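Iron binding protein FbpA (Mannheimia haemolytica, PDB 1Q35) binds ferric iron in the periplasm and probably hands it to an inner-membrane transporter for bacterial iron uptake. Local coordinates at residues V4-Y9 against V247-Y252; L55-V58 against R62-E65; E65-D70 against G233-K238. All blocks are in the same frame, centred on the assembly; numbering follows the deposited sequence. Where two conformers were deposited one is given.

Interaction 1 (V4-Y9 against V247-Y252)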
ATOM      1  N   VAL A   4      -5.734   9.843  22.267  1.00 15.82           N
ATOM      2  CA  VAL A   4      -4.705   9.860  21.239  1.00 15.14           C
ATOM      3  C   VAL A   4      -5.351  10.340  19.938  1.00 14.79           C
ATOM      4  O   VAL A   4      -6.458   9.922  19.592  1.00 15.27           O
ATOM      5  CB  VAL A   4      -4.023   8.476  21.082  1.00 14.95           C
ATOM      6  CG1 VAL A   4      -5.009   7.412  20.604  1.00 14.33           C
ATOM      7  CG2 VAL A   4      -2.827   8.567  20.141  1.00 14.92           C
ATOM      8  N   ASN A   5      -4.672  11.243  19.243  1.00 14.42           N
ATOM      9  CA  ASN A   5      -5.204  11.885  18.052  1.00 14.39           C
ATOM     10  C   ASN A   5      -4.599  11.260  16.804  1.00 13.83           C
ATOM     11  O   ASN A   5      -3.422  11.448  16.511  1.00 13.77           O
ATOM     12  CB  ASN A   5      -4.908  13.385  18.076  1.00 14.63           C
ATOM     13  CG  ASN A   5      -5.477  14.074  19.306  1.00 15.51           C
ATOM     14  OD1 ASN A   5      -6.544  13.708  19.799  1.00 16.20           O
ATOM     15  ND2 ASN A   5      -4.760  15.073  19.807  1.00 15.88           N
ATOM     16  N   VAL A   6      -5.425  10.524  16.067  1.00 13.36           N
ATOM     17  CA  VAL A   6      -4.984   9.744  14.916  1.00 13.00           C
ATOM     18  C   VAL A   6      -5.420  10.426  13.624  1.00 12.86           C
ATOM     19  O   VAL A   6      -6.568  10.846  13.499  1.00 13.16           O
ATOM     20  CB  VAL A   6      -5.586   8.322  14.984  1.00 13.26           C
ATOM     21  CG1 VAL A   6      -5.179   7.492  13.770  1.00 13.62           C
ATOM     22  CG2 VAL A   6      -5.174   7.638  16.276  1.00 13.74           C
ATOM     23  N   TYR A   7      -4.490  10.547  12.678  1.00 12.50           N
ATOM     24  CA  TYR A   7      -4.790  10.971  11.318  1.00 12.57           C
ATOM     25  C   TYR A   7      -4.519   9.775  10.422  1.00 12.16           C
ATOM     26  O   TYR A   7      -3.412   9.256  10.410  1.00 12.14           O
ATOM     27  CB  TYR A   7      -3.928  12.168  10.921  1.00 12.99           C
ATOM     28  CG  TYR A   7      -4.371  13.426  11.631  1.00 14.08           C
ATOM     29  CD1 TYR A   7      -4.102  13.611  12.982  1.00 16.22           C
ATOM     30  CD2 TYR A   7      -5.115  14.401  10.973  1.00 15.98           C
ATOM     31  CE1 TYR A   7      -4.530  14.745  13.647  1.00 16.79           C
ATOM     32  CE2 TYR A   7      -5.549  15.541  11.637  1.00 16.97           C
ATOM     33  CZ  TYR A   7      -5.244  15.705  12.975  1.00 17.40           C
ATOM     34  OH  TYR A   7      -5.665  16.826  13.660  1.00 19.51           O
ATOM     35  N   SER A   8      -5.536   9.330   9.690  1.00 11.74           N
ATOM     36  CA  SER A   8      -5.479   8.059   8.969  1.00 11.51           C
ATOM     37  C   SER A   8      -5.649   8.207   7.464  1.00 11.39           C
ATOM     38  O   SER A   8      -6.657   8.725   6.995  1.00 11.58           O
ATOM     39  CB  SER A   8      -6.568   7.121   9.490  1.00 11.44           C
ATOM     40  OG  SER A   8      -6.526   5.878   8.805  1.00 11.82           O
ATOM     41  N   TYR A   9      -4.668   7.710   6.717  1.00 11.14           N
ATOM     42  CA  TYR A   9      -4.789   7.539   5.272  1.00 11.37           C
ATOM     43  C   TYR A   9      -5.601   6.288   4.911  1.00 11.58           C
ATOM     44  O   TYR A   9      -5.880   6.055   3.735  1.00 12.25           O
ATOM     45  CB  TYR A   9      -3.404   7.463   4.615  1.00 11.64           C
ATOM     46  CG  TYR A   9      -2.679   8.783   4.595  1.00 12.53           C
ATOM     47  CD1 TYR A   9      -2.886   9.695   3.567  1.00 14.29           C
ATOM     48  CD2 TYR A   9      -1.793   9.128   5.608  1.00 14.36           C
ATOM     49  CE1 TYR A   9      -2.222  10.915   3.550  1.00 15.66           C
ATOM     50  CE2 TYR A   9      -1.126  10.336   5.597  1.00 15.38           C
ATOM     51  CZ  TYR A   9      -1.346  11.226   4.572  1.00 15.85           C
ATOM     52  OH  TYR A   9      -0.673  12.431   4.580  1.00 18.27           O
ATOM     53  N   VAL A 247       2.536   6.039  21.743  1.00 12.97           N
ATOM     54  CA  VAL A 247       3.438   4.898  21.781  1.00 13.48           C
ATOM     55  C   VAL A 247       2.653   3.634  22.119  1.00 13.46           C
ATOM     56  O   VAL A 247       2.867   2.592  21.501  1.00 13.49           O
ATOM     57  CB  VAL A 247       4.597   5.113  22.778  1.00 13.79           C
ATOM     58  CG1 VAL A 247       5.377   3.827  23.005  1.00 14.55           C
ATOM     59  CG2 VAL A 247       5.525   6.199  22.263  1.00 14.11           C
ATOM     60  N   LYS A 248       1.728   3.718  23.070  1.00 13.52           N
ATOM     61  CA  LYS A 248       0.901   2.561  23.404  1.00 14.08           C
ATOM     62  C   LYS A 248       0.063   2.093  22.209  1.00 13.72           C
ATOM     63  O   LYS A 248      -0.120   0.893  22.021  1.00 14.02           O
ATOM     64  CB  LYS A 248       0.015   2.855  24.615  1.00 14.68           C
ATOM     65  CG  LYS A 248       0.796   2.852  25.929  1.00 16.47           C
ATOM     66  CD  LYS A 248      -0.058   3.239  27.123  1.00 18.84           C
ATOM     67  CE  LYS A 248       0.740   3.146  28.421  1.00 20.12           C
ATOM     68  NZ  LYS A 248       0.186   4.008  29.504  1.00 21.26           N
ATOM     69  N   LEU A 249      -0.424   3.030  21.403  1.00 13.02           N
ATOM     70  CA  LEU A 249      -1.184   2.677  20.202  1.00 12.69           C
ATOM     71  C   LEU A 249      -0.321   1.931  19.185  1.00 12.56           C
ATOM     72  O   LEU A 249      -0.734   0.883  18.681  1.00 12.91           O
ATOM     73  CB  LEU A 249      -1.816   3.909  19.557  1.00 12.57           C
ATOM     74  CG  LEU A 249      -2.537   3.655  18.224  1.00 12.36           C
ATOM     75  CD1 LEU A 249      -3.609   2.577  18.348  1.00 12.26           C
ATOM     76  CD2 LEU A 249      -3.144   4.927  17.705  1.00 12.74           C
ATOM     77  N   ILE A 250       0.868   2.439  18.876  1.00 12.36           N
ATOM     78  CA  ILE A 250       1.672   1.781  17.851  1.00 12.56           C
ATOM     79  C   ILE A 250       2.236   0.453  18.361  1.00 12.41           C
ATOM     80  O   ILE A 250       2.340  -0.503  17.601  1.00 12.45           O
ATOM     81  CB  ILE A 250       2.738   2.727  17.223  1.00 12.76           C
ATOM     82  CG1 ILE A 250       3.870   3.083  18.182  1.00 13.31           C
ATOM     83  CG2 ILE A 250       2.078   3.997  16.720  1.00 13.22           C
ATOM     84  CD1 ILE A 250       5.009   3.788  17.484  1.00 13.85           C
ATOM     85  N   GLU A 251       2.536   0.370  19.657  1.00 12.56           N
ATOM     86  CA  GLU A 251       2.900  -0.899  20.278  1.00 12.52           C
ATOM     87  C   GLU A 251       1.752  -1.904  20.176  1.00 12.53           C
ATOM     88  O   GLU A 251       1.974  -3.071  19.868  1.00 12.77           O
ATOM     89  CB  GLU A 251       3.304  -0.688  21.744  1.00 12.79           C
ATOM     90  CG  GLU A 251       4.663  -0.014  21.894  1.00 13.60           C
ATOM     91  CD  GLU A 251       5.043   0.316  23.330  1.00 15.02           C
ATOM     92  OE1 GLU A 251       6.254   0.473  23.587  1.00 16.02           O
ATOM     93  OE2 GLU A 251       4.148   0.429  24.191  1.00 15.85           O
ATOM     94  N   TYR A 252       0.532  -1.441  20.415  1.00 12.46           N
ATOM     95  CA  TYR A 252      -0.652  -2.291  20.297  1.00 12.57           C
ATOM     96  C   TYR A 252      -0.823  -2.807  18.867  1.00 12.32           C
ATOM     97  O   TYR A 252      -1.083  -3.991  18.657  1.00 12.56           O
ATOM     98  CB  TYR A 252      -1.916  -1.533  20.709  1.00 12.83           C
ATOM     99  CG  TYR A 252      -3.162  -2.395  20.725  1.00 13.79           C
ATOM    100  CD1 TYR A 252      -3.944  -2.544  19.584  1.00 14.88           C
ATOM    101  CD2 TYR A 252      -3.549  -3.069  21.878  1.00 14.84           C
ATOM    102  CE1 TYR A 252      -5.081  -3.341  19.589  1.00 15.22           C
ATOM    103  CE2 TYR A 252      -4.684  -3.866  21.898  1.00 14.93           C
ATOM    104  CZ  TYR A 252      -5.447  -3.995  20.750  1.00 15.45           C
ATOM    105  OH  TYR A 252      -6.572  -4.787  20.765  1.00 16.30           O
TER

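Interaction 2 (L55-V58 against R62-E65)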
ATOM      1  N   LEU A  55       0.165   9.238  12.720  1.00 12.25           N
ATOM      2  CA  LEU A  55      -0.206   9.279  11.309  1.00 12.27           C
ATOM      3  C   LEU A  55      -0.122   7.852  10.764  1.00 11.24           C
ATOM      4  O   LEU A  55       0.947   7.239  10.784  1.00 10.87           O
ATOM      5  CB  LEU A  55       0.703  10.238  10.532  1.00 13.19           C
ATOM      6  CG  LEU A  55       1.118  11.513  11.287  1.00 15.49           C
ATOM      7  CD1 LEU A  55       2.138  12.320  10.503  1.00 16.41           C
ATOM      8  CD2 LEU A  55      -0.095  12.368  11.625  1.00 16.01           C
ATOM      9  N   LEU A  56      -1.261   7.313  10.324  1.00 10.64           N
ATOM     10  CA  LEU A  56      -1.353   5.951   9.792  1.00 10.57           C
ATOM     11  C   LEU A  56      -1.309   5.996   8.274  1.00 10.19           C
ATOM     12  O   LEU A  56      -2.208   6.533   7.638  1.00 10.94           O
ATOM     13  CB  LEU A  56      -2.644   5.269  10.251  1.00 10.86           C
ATOM     14  CG  LEU A  56      -2.731   4.971  11.751  1.00 12.21           C
ATOM     15  CD1 LEU A  56      -4.122   4.515  12.120  1.00 12.66           C
ATOM     16  CD2 LEU A  56      -1.717   3.922  12.158  1.00 13.26           C
ATOM     17  N   THR A  57      -0.242   5.436   7.714  1.00 10.02           N
ATOM     18  CA  THR A  57       0.073   5.547   6.294  1.00  9.73           C
ATOM     19  C   THR A  57      -0.185   4.246   5.533  1.00  9.28           C
ATOM     20  O   THR A  57      -0.326   3.174   6.131  1.00  8.98           O
ATOM     21  CB  THR A  57       1.551   5.926   6.151  1.00 10.03           C
ATOM     22  OG1 THR A  57       2.348   4.991   6.890  1.00 10.69           O
ATOM     23  CG2 THR A  57       1.833   7.277   6.799  1.00 10.88           C
ATOM     24  N   VAL A  58      -0.216   4.360   4.207  1.00  8.82           N
ATOM     25  CA  VAL A  58      -0.414   3.211   3.322  1.00  8.96           C
ATOM     26  C   VAL A  58       0.686   3.092   2.274  1.00  8.78           C
ATOM     27  O   VAL A  58       0.560   2.308   1.332  1.00  9.24           O
ATOM     28  CB  VAL A  58      -1.789   3.276   2.597  1.00  9.39           C
ATOM     29  CG1 VAL A  58      -2.919   3.184   3.602  1.00 10.48           C
ATOM     30  CG2 VAL A  58      -1.918   4.533   1.757  1.00 10.13           C
ATOM     31  N   ARG A  62       5.018   8.115   1.267  1.00  9.31           N
ATOM     32  CA  ARG A  62       4.392   9.081   2.173  1.00  9.77           C
ATOM     33  C   ARG A  62       5.105   9.117   3.522  1.00  9.72           C
ATOM     34  O   ARG A  62       5.321  10.192   4.092  1.00 10.00           O
ATOM     35  CB  ARG A  62       2.912   8.759   2.389  1.00 10.02           C
ATOM     36  CG  ARG A  62       2.171   9.754   3.287  1.00 11.63           C
ATOM     37  CD  ARG A  62       1.937  11.117   2.661  1.00 14.00           C
ATOM     38  NE  ARG A  62       0.797  11.107   1.752  1.00 15.92           N
ATOM     39  CZ  ARG A  62       0.435  12.128   0.981  1.00 16.93           C
ATOM     40  NH1 ARG A  62      -0.621  12.006   0.190  1.00 17.99           N
ATOM     41  NH2 ARG A  62       1.109  13.272   0.996  1.00 17.76           N
ATOM     42  N   VAL A  63       5.460   7.948   4.040  1.00  9.64           N
ATOM     43  CA  VAL A  63       6.213   7.860   5.285  1.00  9.83           C
ATOM     44  C   VAL A  63       7.489   8.684   5.199  1.00 10.08           C
ATOM     45  O   VAL A  63       7.787   9.472   6.101  1.00 10.56           O
ATOM     46  CB  VAL A  63       6.582   6.399   5.620  1.00  9.79           C
ATOM     47  CG1 VAL A  63       7.637   6.334   6.710  1.00 10.12           C
ATOM     48  CG2 VAL A  63       5.347   5.621   6.043  1.00  9.86           C
ATOM     49  N   MET A  64       8.241   8.516   4.119  1.00 10.20           N
ATOM     50  CA  MET A  64       9.514   9.217   3.981  1.00 10.81           C
ATOM     51  C   MET A  64       9.313  10.704   3.701  1.00 11.28           C
ATOM     52  O   MET A  64      10.124  11.513   4.132  1.00 11.80           O
ATOM     53  CB  MET A  64      10.397   8.562   2.916  1.00 10.96           C
ATOM     54  CG  MET A  64      10.835   7.153   3.262  1.00 11.22           C
ATOM     55  SD  MET A  64      11.493   6.966   4.939  1.00 13.76           S
ATOM     56  CE  MET A  64      12.844   8.125   4.911  1.00 14.98           C
ATOM     57  N   GLU A  65       8.226  11.087   3.036  1.00 11.59           N
ATOM     58  CA  GLU A  65       7.889  12.503   2.888  1.00 12.21           C
ATOM     59  C   GLU A  65       7.768  13.151   4.270  1.00 12.23           C
ATOM     60  O   GLU A  65       8.312  14.232   4.515  1.00 12.94           O
ATOM     61  CB  GLU A  65       6.577  12.685   2.118  1.00 12.44           C
ATOM     62  CG  GLU A  65       6.186  14.145   1.910  1.00 13.65           C
ATOM     63  CD  GLU A  65       4.780  14.328   1.366  1.00 15.69           C
ATOM     64  OE1 GLU A  65       4.346  15.497   1.244  1.00 18.52           O
ATOM     65  OE2 GLU A  65       4.105  13.318   1.062  1.00 17.05           O
TER

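Interaction 3 (E65-D70 against G233-K238)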
ATOM      1  N   GLU A  65       8.226  11.087   3.036  1.00 11.59           N
ATOM      2  CA  GLU A  65       7.889  12.503   2.888  1.00 12.21           C
ATOM      3  C   GLU A  65       7.768  13.151   4.270  1.00 12.23           C
ATOM      4  O   GLU A  65       8.312  14.232   4.515  1.00 12.94           O
ATOM      5  CB  GLU A  65       6.577  12.685   2.118  1.00 12.44           C
ATOM      6  CG  GLU A  65       6.186  14.145   1.910  1.00 13.65           C
ATOM      7  CD  GLU A  65       4.780  14.328   1.366  1.00 15.69           C
ATOM      8  OE1 GLU A  65       4.346  15.497   1.244  1.00 18.52           O
ATOM      9  OE2 GLU A  65       4.105  13.318   1.062  1.00 17.05           O
ATOM     10  N   ILE A  66       7.061  12.476   5.169  1.00 12.08           N
ATOM     11  CA  ILE A  66       6.822  12.978   6.520  1.00 12.34           C
ATOM     12  C   ILE A  66       8.122  13.029   7.319  1.00 12.44           C
ATOM     13  O   ILE A  66       8.441  14.043   7.949  1.00 12.68           O
ATOM     14  CB  ILE A  66       5.760  12.094   7.232  1.00 12.63           C
ATOM     15  CG1 ILE A  66       4.393  12.257   6.555  1.00 13.03           C
ATOM     16  CG2 ILE A  66       5.667  12.436   8.716  1.00 12.64           C
ATOM     17  CD1 ILE A  66       3.430  11.118   6.812  1.00 13.89           C
ATOM     18  N   VAL A  67       8.877  11.943   7.272  1.00 12.48           N
ATOM     19  CA  VAL A  67      10.108  11.819   8.039  1.00 13.05           C
ATOM     20  C   VAL A  67      11.176  12.795   7.527  1.00 13.63           C
ATOM     21  O   VAL A  67      11.839  13.462   8.331  1.00 14.05           O
ATOM     22  CB  VAL A  67      10.600  10.357   8.023  1.00 13.01           C
ATOM     23  CG1 VAL A  67      11.999  10.224   8.611  1.00 13.40           C
ATOM     24  CG2 VAL A  67       9.614   9.473   8.792  1.00 13.19           C
ATOM     25  N   ASN A  68      11.311  12.909   6.206  1.00 14.32           N
ATOM     26  CA  ASN A  68      12.271  13.830   5.585  1.00 15.22           C
ATOM     27  C   ASN A  68      11.959  15.293   5.871  1.00 15.71           C
ATOM     28  O   ASN A  68      12.869  16.127   5.889  1.00 16.42           O
ATOM     29  CB  ASN A  68      12.317  13.654   4.062  1.00 15.34           C
ATOM     30  CG  ASN A  68      12.969  12.351   3.626  1.00 15.97           C
ATOM     31  OD1 ASN A  68      13.650  11.683   4.398  1.00 17.29           O
ATOM     32  ND2 ASN A  68      12.745  11.983   2.362  1.00 16.18           N
ATOM     33  N   ALA A  69      10.682  15.601   6.080  1.00 16.09           N
ATOM     34  CA  ALA A  69      10.238  16.958   6.403  1.00 16.46           C
ATOM     35  C   ALA A  69      10.380  17.281   7.898  1.00 16.67           C
ATOM     36  O   ALA A  69       9.924  18.336   8.347  1.00 17.09           O
ATOM     37  CB  ALA A  69       8.797  17.155   5.956  1.00 16.51           C
ATOM     38  N   ASP A  70      11.012  16.385   8.656  1.00 16.55           N
ATOM     39  CA  ASP A  70      11.231  16.566  10.094  1.00 16.73           C
ATOM     40  C   ASP A  70       9.917  16.693  10.866  1.00 16.18           C
ATOM     41  O   ASP A  70       9.825  17.452  11.831  1.00 16.34           O
ATOM     42  CB  ASP A  70      12.135  17.782  10.358  1.00 17.28           C
ATOM     43  CG  ASP A  70      12.536  17.907  11.812  1.00 19.06           C
ATOM     44  OD1 ASP A  70      12.853  16.871  12.438  1.00 20.78           O
ATOM     45  OD2 ASP A  70      12.552  19.005  12.414  1.00 21.40           O
ATOM     46  N   GLY A 233       1.880   1.631   7.604  1.00  9.97           N
ATOM     47  CA  GLY A 233       2.793   1.983   8.664  1.00 10.49           C
ATOM     48  C   GLY A 233       2.301   3.108   9.527  1.00 10.52           C
ATOM     49  O   GLY A 233       1.127   3.489   9.500  1.00 10.66           O
ATOM     50  N   VAL A 234       3.223   3.647  10.311  1.00 10.53           N
ATOM     51  CA  VAL A 234       2.868   4.653  11.286  1.00 10.74           C
ATOM     52  C   VAL A 234       4.081   5.479  11.669  1.00 10.84           C
ATOM     53  O   VAL A 234       5.211   4.978  11.704  1.00 10.77           O
ATOM     54  CB  VAL A 234       2.209   4.008  12.526  1.00 11.00           C
ATOM     55  CG1 VAL A 234       3.178   3.092  13.273  1.00 11.06           C
ATOM     56  CG2 VAL A 234       1.631   5.060  13.436  1.00 11.47           C
ATOM     57  N   VAL A 235       3.818   6.759  11.908  1.00 10.92           N
ATOM     58  CA  VAL A 235       4.780   7.689  12.474  1.00 11.52           C
ATOM     59  C   VAL A 235       4.115   8.391  13.660  1.00 11.46           C
ATOM     60  O   VAL A 235       2.900   8.616  13.662  1.00 11.62           O
ATOM     61  CB  VAL A 235       5.287   8.728  11.449  0.65 12.07           C
ATOM     62  CG1 VAL A 235       5.813   8.043  10.202  0.65 12.51           C
ATOM     63  CG2 VAL A 235       4.208   9.730  11.098  0.65 12.70           C
ATOM     64  N   ILE A 236       4.907   8.723  14.675  1.00 11.69           N
ATOM     65  CA  ILE A 236       4.455   9.595  15.754  1.00 12.09           C
ATOM     66  C   ILE A 236       4.941  11.005  15.424  1.00 11.88           C
ATOM     67  O   ILE A 236       6.120  11.222  15.158  1.00 11.65           O
ATOM     68  CB  ILE A 236       4.934   9.085  17.134  1.00 12.31           C
ATOM     69  CG1 ILE A 236       4.183   7.789  17.466  1.00 13.47           C
ATOM     70  CG2 ILE A 236       4.704  10.147  18.213  1.00 12.64           C
ATOM     71  CD1 ILE A 236       4.478   7.189  18.823  1.00 13.99           C
ATOM     72  N   ALA A 237       4.005  11.948  15.386  1.00 12.31           N
ATOM     73  CA  ALA A 237       4.297  13.320  15.006  1.00 12.51           C
ATOM     74  C   ALA A 237       5.279  13.979  15.973  1.00 12.63           C
ATOM     75  O   ALA A 237       5.276  13.697  17.180  1.00 12.45           O
ATOM     76  CB  ALA A 237       3.014  14.124  14.931  1.00 12.68           C
ATOM     77  N   LYS A 238       6.094  14.881  15.436  1.00 12.94           N
ATOM     78  CA  LYS A 238       7.159  15.533  16.196  1.00 13.42           C
ATOM     79  C   LYS A 238       6.643  16.184  17.478  1.00 13.34           C
ATOM     80  O   LYS A 238       7.299  16.122  18.517  1.00 13.63           O
ATOM     81  CB  LYS A 238       7.855  16.595  15.334  1.00 13.83           C
ATOM     82  CG  LYS A 238       8.985  17.342  16.052  1.00 15.40           C
ATOM     83  CD  LYS A 238       9.743  18.254  15.110  1.00 17.58           C
ATOM     84  CE  LYS A 238      10.891  18.956  15.815  1.00 19.31           C
ATOM     85  NZ  LYS A 238      11.502  20.001  14.945  1.00 20.74           N
TER
HETATM   86  O   HOH W   1      14.219  17.950  14.737  1.00 41.77           O

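Interaction 1 (V4-Y9 against V247-Y252)
Leu249 pushes one of its two end methyls against a pair of valines on the neighbouring strand. Its CD2 lies 3.7 Å from CG2 of Val6 and reaches Val4 more loosely, with 4.2 Å between Leu249 CD2 and Val4 CG1. One leucine methyl therefore serves two valines two positions apart, whose side chains leave the strand on the same face. Leu249 carries CG anti to the backbone N (chi1 175°), which sends the branch out from the helix, and the side chains of Leu249 and Val6 cross at about a right angle. Val6 uses the methyl beside its own backbone N for this contact; its other methyl, CG1, packs on Leu56 of the next strand. Short, beta-branched valine fits an extended strand, whereas the longer leucine spans the gap between helix and strand, the CA atoms of Val4 and Leu249 being 8.1 Å apart. Strand 3-8 runs between 29-34 and 54-57 in the parallel part of a lobe sheet, as in type II periplasmic binding proteins, and helix 243-254 covers one face of it. Helix 16-26 shares that face: Phe22 touches both Val4 and Leu249, and Leu19 adds to the leucine's surroundings. Farther out, Tyr252 ties the two helices together by a hydrogen bond from its hydroxyl to OD2 of Asp25. Asn5 points away from the helix, and its amide bonds to Asn31 and to the carbonyl of Pro51, fastening the strand on the side the apolar contact does not use.

Interaction 2 (L55-V58 against R62-E65)
NH2 of Arg62, which also packs against Thr57, forms a salt bridge 3.0 Å long with OE2 of Glu65, three positions further along the same helix. As a hydrogen bond it is weak, bent to 129° at the hydrogen. Arginine's apolar stem and charged end are both used: CG of Arg62 lies 4.3 Å from CG2 of Thr57, after which the chain folds at chi2 (71°) and carries the guanidinium away from the strand. There Tyr9 packs on it, while Val40 of helix 40-46 touches both Arg62 and Glu65.

The tighter touch is made by Val63. Its CG2 meets OG1 of Thr57 at 3.2 Å and CB of Thr57 at 3.8 Å, so it sits over the fork of the threonine, nearest the OG1 branch, the side chains at about a right angle. Thr57 holds OG1 between its backbone N and carbonyl carbon (chi1 53°), which sets OG1 beside the Val63 methyl in a polar-apolar contact, not a bond. Its beta-branch suits the strand's end. A very short connection leads from this strand into helix 60-68, a step of the alternating strand-helix lobe, and its Asp59 accepts a hydrogen bond from Arg62 N. The Arg62 side chain is about 9 Å from that of Tyr142, which binds ferric iron in the iron-loaded protein; this chain is iron-free. Between 55-58 and 62-65 the contact is van der Waals only, so the polar grip on Arg62 lies within the helix, where Glu65 probably offsets part of its charge, while the strand meets its apolar stem.

Interaction 3 (E65-D70 against G233-K238)
The carboxylate of Asp70 takes the ammonium of Lys238 on the syn side of OD2, tilted 32° from the carboxylate plane: Lys238 NZ is 2.9 Å from Asp70 OD2, in a salt bridge. The other oxygen of Asp70, OD1, is 2.9 Å from the oxygen of water 1, which also has a weak link to Lys238 NZ. Asp70 is the C-prime residue of a Schellman motif that ends helix 60-68; its phi is positive, its N bonds to the carbonyl of Val67, and Leu71 N bonds to Ile66 O. With CG anti to the backbone N (chi1 -173°), the acid extends to where an exposed, fully extended lysine can meet it.

Deeper in, the helix lies on strand 228-236 of the lobe sheet through branched aliphatic residues suited to a buried face. In the conformer of Val235 described, one of two deposited, CG2 of Ile66 is 3.9 Å from CG2 of Val235. CG2 of Val67 sits more loosely, 4.3 Å from Val235 CG1. Leu55 of the adjoining strand touches both Ile66 and Val235, extending the apolar layer. At the surface, Lys238 lays its alkyl chain along the backbone just past the helix, with CD 3.4 Å from Asp70 O.

All three contacts pack helices on one lobe sheet, whose strands 3-8, 54-57 and 228-236 lie side by side. Interaction 1 uses one face, under helix 243-254; interactions 2 and 3 use the other, under helix 60-68, and their segments there overlap at Glu65, which touches neither strand segment. Backbone pairing connects them: Leu56 bonds to Tyr7 and Tyr9, while Leu55 and Thr57 bond to Val235 and Gly233. Within strand 228-236, Val234 and Ile236 face Ile250, and Val235 faces the helix opposite. Interaction 1 is buried and wholly aliphatic. Interaction 2, also buried, admits a hydroxyl and lies nearest the iron ligands. Interaction 3 runs from an apolar interior to a hydrated salt bridge at the surface.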